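Local coordinates for protein putative cytidylyltransferase (PDB 5X9Q) that probably joins D-glycero-beta-D-manno-heptose 1-phosphate to the adenylyl group of ATP, giving ADP-heptose and diphosphate on the heptose biosynthesis pathway, at residues A28-R31 against A32-A36; G69-D73 against A74-M78; S140-V143 against R144-G148. All blocks are in the same frame, centred on the assembly; numbering follows the deposited sequence.

Contact 1 (A28-R31 against A32-A36); sequences AAMR and ASLPA
M30 lays its side chain across that of L34 at about a right angle, with M30 CG 4.0 Å from L34 CD2. The methionine can do this because its CG stands anti to its own backbone N (chi1 -178°), beside the carbonyl whose oxygen receives the residues that follow. Both side chains also touch W105 of strand 105-109.

M30 O is gripped twice by S33. The backbone S33 N lies 2.8 Å from M30 O but well above the carbonyl plane, whereas S33 OG reaches M30 O at 2.9 Å within that plane, on a lone pair. A serine suits this turn, since its short hydroxyl folds back onto the carbonyl three residues earlier.

Here helix 24-30 runs out and the chain turns toward strand 38-43. The next bond has the same three-residue spacing: L34 N donates to R31 O at 3.1 Å, again from above the carbonyl plane (63° out of it). R31, bent about CB–CG (chi2 64°), carries its guanidinium past L34 CB, which lies oblique to it, and its NH2 donates to H122 O.

Contact 2 (G69-D73 against A74-M78); sequences GVNSD and ASVRM
S72 O takes the backbone N-H of V76 at 2.8 Å, the donor lying nearly along the C=O axis and the N-H pointing almost straight at the oxygen (160°). The same serine also caps the helix with its side chain: S72 OG accepts from S75 N at 3.0 Å. This bond is possible because chi1 of 77° places OG between the backbone N and the carbonyl carbon, turned back over the first turn. Serine suits the N-cap because its hydroxyl is short enough to replace the carbonyl missing before the first turn; S72 OG has a further, weak bond to D110.

One residue on, D73 O accepts from R77 N at 3.2 Å, with the donor tilted from the carbonyl plane. That oxygen also stands 3.4 Å above the centre of the R77 guanidinium, whose side chain folds back along the helix so that R77 NH1 comes 3.4 Å from D73 CB. The aspartate carboxylate is engaged elsewhere, in a salt bridge to R93 of helix 90-98. An acid at the first turn would also be favoured by the helix dipole. S75 OG is hydrogen-bonded to E111 O, and V76 brings CG2 against the backbone of S72 and the CB of N71.

Strand 65-71 thus passes into helix 73-76 through a serine N-cap at the carboxyl end of a parallel strand, the end of the parallel sheet where Rossmann-like nucleotidyltransferases of the HUP clan characteristically place their active site.

Contact 3 (S140-V143 against R144-G148); sequences SALV and RGWGG
A Schellman motif closes helix 138-145, the helix of the beta-alpha-beta crossover between strands 125-129 and 149-153. Its signature bonds are G148 N to V143 O at 3.0 Å and G147 N to R144 O at 2.8 Å. G147 is the C-prime residue: its positive phi of 94° would jam a beta carbon against the preceding carbonyl, which glycine avoids. G148 has a similar reason, because a beta carbon there would run into V143 CG1.

V143 O takes a second donor, W146 N, and the two N-H groups come from opposite faces of the carbonyl plane. Upstream the helix is still regular, with R144 N on S140 O at 2.9 Å.

The indole of W146 folds back under the last turn. With chi1 at 60°, its CG lies between backbone N and carbonyl carbon, which brings one ring face against the helix end. V143 CA sits 3.9 Å from the centroid of the six-membered ring and 17° off its normal, a CH-pi contact. At the far rim L142 CG meets W146 CZ3 at 3.7 Å, and V143 CG2 lies 3.8 Å from W146 CZ2. Both aliphatic chains also pack on I118 of helix 115-121. R144 runs extended past S140, its aliphatic part lying along S140 O, to a salt bridge with D135.

Tryptophan serves here in two ways: its face lies against the carbonyl oxygens of L142 and V143, while its NE1 donates to P123 O, so the indole's polar hydrogen is satisfied and its rotation is probably fixed.

All three contacts are local, yet they lie at different depths. Contact 1 is a surface contact with no buried residue, whereas contacts 2 and 3 are partly buried. Contacts 1 and 3 both finish helices, 24-30 and 138-145, and lead into strands of the parallel sheet; contact 2 does the reverse, starting helix 73-76 from strand 65-71. A serine hydroxyl donates back to a helix carbonyl in contact 1 but accepts a helix N-H in contact 2, while contact 3 relies on glycines and an indole. Their centres lie about 18 to 25 Å apart. Contacts 1 and 3 come within about 7 Å at their nearest atoms, and both touch H122, through R31 and W146.

Contact 1 (A28-R31 against A32-A36)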
loop_
_atom_site.group_PDB
_atom_site.type_symbol
_atom_site.label_atom_id
_atom_site.label_comp_id
_atom_site.label_asym_id
_atom_site.label_seq_id
_atom_site.Cartn_x
_atom_site.Cartn_y
_atom_site.Cartn_z
ATOM N N ALA A 28 17.730 14.050 -10.333
ATOM C CA ALA A 28 19.021 14.716 -10.173
ATOM C C ALA A 28 18.921 16.252 -10.184
ATOM O O ALA A 28 19.584 16.930 -9.392
ATOM C CB ALA A 28 19.975 14.250 -11.251
ATOM N N ALA A 29 18.088 16.792 -11.071
ATOM C CA ALA A 29 17.868 18.238 -11.160
ATOM C C ALA A 29 17.166 18.809 -9.924
ATOM O O ALA A 29 17.431 19.930 -9.480
ATOM C CB ALA A 29 17.053 18.556 -12.388
ATOM N N MET A 30 16.272 18.002 -9.378
ATOM C CA MET A 30 15.448 18.366 -8.251
ATOM C C MET A 30 16.164 18.214 -6.908
ATOM O O MET A 30 15.759 18.827 -5.918
ATOM C CB MET A 30 14.207 17.478 -8.281
ATOM C CG MET A 30 13.192 17.728 -7.205
ATOM S SD MET A 30 11.795 16.654 -7.551
ATOM C CE MET A 30 11.073 17.545 -8.931
ATOM N N ARG A 31 17.249 17.436 -6.896
ATOM C CA ARG A 31 17.926 17.048 -5.657
ATOM C C ARG A 31 18.214 18.208 -4.707
ATOM O O ARG A 31 17.970 18.113 -3.505
ATOM C CB ARG A 31 19.243 16.334 -5.969
ATOM C CG ARG A 31 20.112 16.106 -4.723
ATOM C CD ARG A 31 19.369 15.171 -3.787
ATOM N NE ARG A 31 20.096 14.783 -2.577
ATOM C CZ ARG A 31 20.125 15.489 -1.455
ATOM N NH1 ARG A 31 19.474 16.642 -1.385
ATOM N NH2 ARG A 31 20.796 15.036 -0.405
ATOM N N ALA A 32 18.726 19.302 -5.251
ATOM C CA ALA A 32 19.137 20.424 -4.422
ATOM C C ALA A 32 17.944 21.055 -3.689
ATOM O O ALA A 32 18.127 21.677 -2.646
ATOM C CB ALA A 32 19.864 21.462 -5.267
ATOM N N SER A 33 16.729 20.868 -4.209
ATOM C CA SER A 33 15.561 21.502 -3.603
ATOM C C SER A 33 14.766 20.554 -2.704
ATOM O O SER A 33 13.751 20.951 -2.133
ATOM C CB SER A 33 14.623 22.053 -4.675
ATOM O OG SER A 33 13.998 21.010 -5.387
ATOM N N LEU A 34 15.231 19.314 -2.562
ATOM C CA LEU A 34 14.592 18.367 -1.655
ATOM C C LEU A 34 14.896 18.718 -0.190
ATOM O O LEU A 34 15.956 19.256 0.124
ATOM C CB LEU A 34 15.036 16.935 -1.982
ATOM C CG LEU A 34 14.557 16.346 -3.323
ATOM C CD1 LEU A 34 15.008 14.907 -3.492
ATOM C CD2 LEU A 34 13.024 16.403 -3.436
ATOM N N PRO A 35 13.938 18.447 0.711
ATOM C CA PRO A 35 14.092 18.711 2.147
ATOM C C PRO A 35 15.112 17.761 2.779
ATOM O O PRO A 35 15.051 16.550 2.551
ATOM C CB PRO A 35 12.696 18.441 2.718
ATOM C CG PRO A 35 11.798 18.289 1.545
ATOM C CD PRO A 35 12.632 17.833 0.409
ATOM N N ALA A 36 16.042 18.287 3.562
ATOM C CA ALA A 36 16.991 17.421 4.234
ATOM C C ALA A 36 16.342 16.931 5.525
ATOM O O ALA A 36 15.497 17.616 6.078
ATOM C CB ALA A 36 18.277 18.159 4.492
#

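Contact 2 (G69-D73 against A74-M78)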
loop_
_atom_site.group_PDB
_atom_site.type_symbol
_atom_site.label_atom_id
_atom_site.label_comp_id
_atom_site.label_asym_id
_atom_site.label_seq_id
_atom_site.Cartn_x
_atom_site.Cartn_y
_atom_site.Cartn_z
ATOM N N GLY A 69 14.320 3.334 -4.973
ATOM C CA GLY A 69 14.860 2.886 -6.245
ATOM C C GLY A 69 14.357 1.496 -6.598
ATOM O O GLY A 69 14.369 0.573 -5.767
ATOM N N VAL A 70 13.901 1.331 -7.830
ATOM C CA VAL A 70 13.286 0.053 -8.197
ATOM C C VAL A 70 13.978 -0.607 -9.388
ATOM O O VAL A 70 14.027 -0.041 -10.490
ATOM C CB VAL A 70 11.805 0.237 -8.509
ATOM C CG1 VAL A 70 11.180 -1.091 -8.897
ATOM C CG2 VAL A 70 11.107 0.839 -7.301
ATOM N N ASN A 71 14.519 -1.795 -9.154
ATOM C CA ASN A 71 15.186 -2.544 -10.213
ATOM C C ASN A 71 14.305 -2.695 -11.456
ATOM O O ASN A 71 13.161 -3.169 -11.363
ATOM C CB ASN A 71 15.577 -3.934 -9.698
ATOM C CG ASN A 71 16.475 -3.878 -8.483
ATOM O OD1 ASN A 71 16.031 -3.551 -7.370
ATOM N ND2 ASN A 71 17.737 -4.242 -8.673
ATOM N N SER A 72 14.872 -2.359 -12.615
ATOM C CA SER A 72 14.235 -2.657 -13.907
ATOM C C SER A 72 14.146 -4.155 -14.066
ATOM O O SER A 72 14.843 -4.907 -13.370
ATOM C CB SER A 72 15.018 -2.091 -15.092
ATOM O OG SER A 72 16.149 -2.913 -15.355
ATOM N N ASP A 73 13.297 -4.585 -14.991
ATOM C CA ASP A 73 13.079 -6.013 -15.201
ATOM C C ASP A 73 14.380 -6.715 -15.605
ATOM O O ASP A 73 14.706 -7.781 -15.061
ATOM C CB ASP A 73 11.998 -6.227 -16.270
ATOM C CG ASP A 73 10.633 -5.661 -15.851
ATOM O OD1 ASP A 73 10.290 -5.753 -14.646
ATOM O OD2 ASP A 73 9.921 -5.089 -16.720
ATOM N N ALA A 74 15.135 -6.104 -16.514
ATOM C CA ALA A 74 16.411 -6.664 -16.938
ATOM C C ALA A 74 17.339 -6.750 -15.726
ATOM O O ALA A 74 17.914 -7.801 -15.444
ATOM C CB ALA A 74 17.033 -5.811 -18.030
ATOM N N SER A 75 17.475 -5.634 -15.012
ATOM C CA SER A 75 18.312 -5.572 -13.820
ATOM C C SER A 75 17.975 -6.665 -12.807
ATOM O O SER A 75 18.872 -7.293 -12.244
ATOM C CB SER A 75 18.202 -4.195 -13.161
ATOM O OG SER A 75 18.795 -4.198 -11.873
ATOM N N VAL A 76 16.690 -6.874 -12.533
ATOM C CA VAL A 76 16.288 -7.892 -11.561
ATOM C C VAL A 76 16.793 -9.248 -12.031
ATOM O O VAL A 76 17.144 -10.123 -11.238
ATOM C CB VAL A 76 14.759 -7.947 -11.395
ATOM C CG1 VAL A 76 14.366 -9.085 -10.467
ATOM C CG2 VAL A 76 14.234 -6.617 -10.873
ATOM N N ARG A 77 16.844 -9.421 -13.329
ATOM C CA ARG A 77 17.314 -10.663 -13.897
ATOM C C ARG A 77 18.774 -10.857 -13.598
ATOM O O ARG A 77 19.316 -11.925 -13.809
ATOM C CB ARG A 77 17.167 -10.615 -15.411
ATOM C CG ARG A 77 16.262 -11.668 -16.001
ATOM C CD ARG A 77 15.681 -11.172 -17.307
ATOM N NE ARG A 77 14.338 -10.658 -17.129
ATOM C CZ ARG A 77 13.807 -9.690 -17.857
ATOM N NH1 ARG A 77 12.581 -9.294 -17.611
ATOM N NH2 ARG A 77 14.492 -9.117 -18.829
ATOM N N MET A 78 19.418 -9.819 -13.099
ATOM C CA MET A 78 20.867 -9.934 -12.841
ATOM C C MET A 78 21.244 -10.734 -11.561
ATOM O O MET A 78 22.392 -11.161 -11.430
ATOM C CB MET A 78 21.611 -8.611 -13.051
ATOM C CG MET A 78 21.723 -8.185 -14.507
ATOM S SD MET A 78 22.528 -6.583 -14.703
ATOM C CE MET A 78 22.436 -6.374 -16.481
#

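Contact 3 (S140-V143 against R144-G148)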
loop_
_atom_site.group_PDB
_atom_site.type_symbol
_atom_site.label_atom_id
_atom_site.label_comp_id
_atom_site.label_asym_id
_atom_site.label_seq_id
_atom_site.Cartn_x
_atom_site.Cartn_y
_atom_site.Cartn_z
ATOM N N SER A 140 26.688 1.527 1.040
ATOM C CA SER A 140 26.930 2.039 2.385
ATOM C C SER A 140 28.193 2.860 2.415
ATOM O O SER A 140 28.235 3.956 2.986
ATOM C CB SER A 140 27.077 0.913 3.395
ATOM O OG SER A 140 25.899 0.149 3.485
ATOM N N ALA A 141 29.234 2.313 1.797
ATOM C CA ALA A 141 30.515 2.975 1.758
ATOM C C ALA A 141 30.373 4.250 0.978
ATOM O O ALA A 141 30.914 5.283 1.373
ATOM C CB ALA A 141 31.583 2.063 1.120
ATOM N N LEU A 142 29.634 4.183 -0.131
ATOM C CA LEU A 142 29.447 5.371 -0.949
ATOM C C LEU A 142 28.831 6.487 -0.118
ATOM O O LEU A 142 29.388 7.591 -0.038
ATOM C CB LEU A 142 28.566 5.075 -2.164
ATOM C CG LEU A 142 28.312 6.293 -3.069
ATOM C CD1 LEU A 142 29.593 6.791 -3.723
ATOM C CD2 LEU A 142 27.270 5.971 -4.132
ATOM N N VAL A 143 27.708 6.187 0.541
ATOM C CA VAL A 143 26.989 7.218 1.285
ATOM C C VAL A 143 27.772 7.722 2.498
ATOM O O VAL A 143 27.854 8.942 2.749
ATOM C CB VAL A 143 25.613 6.703 1.750
ATOM C CG1 VAL A 143 24.964 7.706 2.687
ATOM C CG2 VAL A 143 24.739 6.476 0.560
ATOM N N ARG A 144 28.347 6.791 3.256
ATOM C CA ARG A 144 29.163 7.188 4.404
ATOM C C ARG A 144 30.364 7.978 3.944
ATOM O O ARG A 144 30.862 8.830 4.683
ATOM C CB ARG A 144 29.627 5.977 5.212
ATOM C CG ARG A 144 28.541 5.307 6.005
ATOM C CD ARG A 144 28.985 3.942 6.440
ATOM N NE ARG A 144 27.992 3.352 7.312
ATOM C CZ ARG A 144 27.970 2.080 7.683
ATOM N NH1 ARG A 144 28.884 1.231 7.233
ATOM N NH2 ARG A 144 27.022 1.660 8.512
ATOM N N GLY A 145 30.805 7.708 2.712
ATOM C CA GLY A 145 31.976 8.368 2.158
ATOM C C GLY A 145 31.823 9.878 2.177
ATOM O O GLY A 145 32.818 10.591 2.358
ATOM N N TRP A 146 30.593 10.384 2.040
ATOM C CA TRP A 146 30.411 11.831 2.108
ATOM C C TRP A 146 29.758 12.260 3.411
ATOM O O TRP A 146 29.217 13.357 3.480
ATOM C CB TRP A 146 29.580 12.352 0.932
ATOM C CG TRP A 146 28.178 11.788 0.810
ATOM C CD1 TRP A 146 27.150 11.945 1.691
ATOM C CD2 TRP A 146 27.658 11.007 -0.278
ATOM N NE1 TRP A 146 26.027 11.299 1.225
ATOM C CE2 TRP A 146 26.317 10.720 0.015
ATOM C CE3 TRP A 146 28.203 10.527 -1.476
ATOM C CZ2 TRP A 146 25.510 9.967 -0.839
ATOM C CZ3 TRP A 146 27.411 9.780 -2.320
ATOM C CH2 TRP A 146 26.079 9.502 -1.994
ATOM N N GLY A 147 29.796 11.398 4.425
ATOM C CA GLY A 147 29.293 11.747 5.742
ATOM C C GLY A 147 27.837 11.366 6.041
ATOM O O GLY A 147 27.316 11.690 7.104
ATOM N N GLY A 148 27.174 10.682 5.115
ATOM C CA GLY A 148 25.798 10.228 5.328
ATOM C C GLY A 148 25.727 9.003 6.231
ATOM O O GLY A 148 26.749 8.504 6.696
#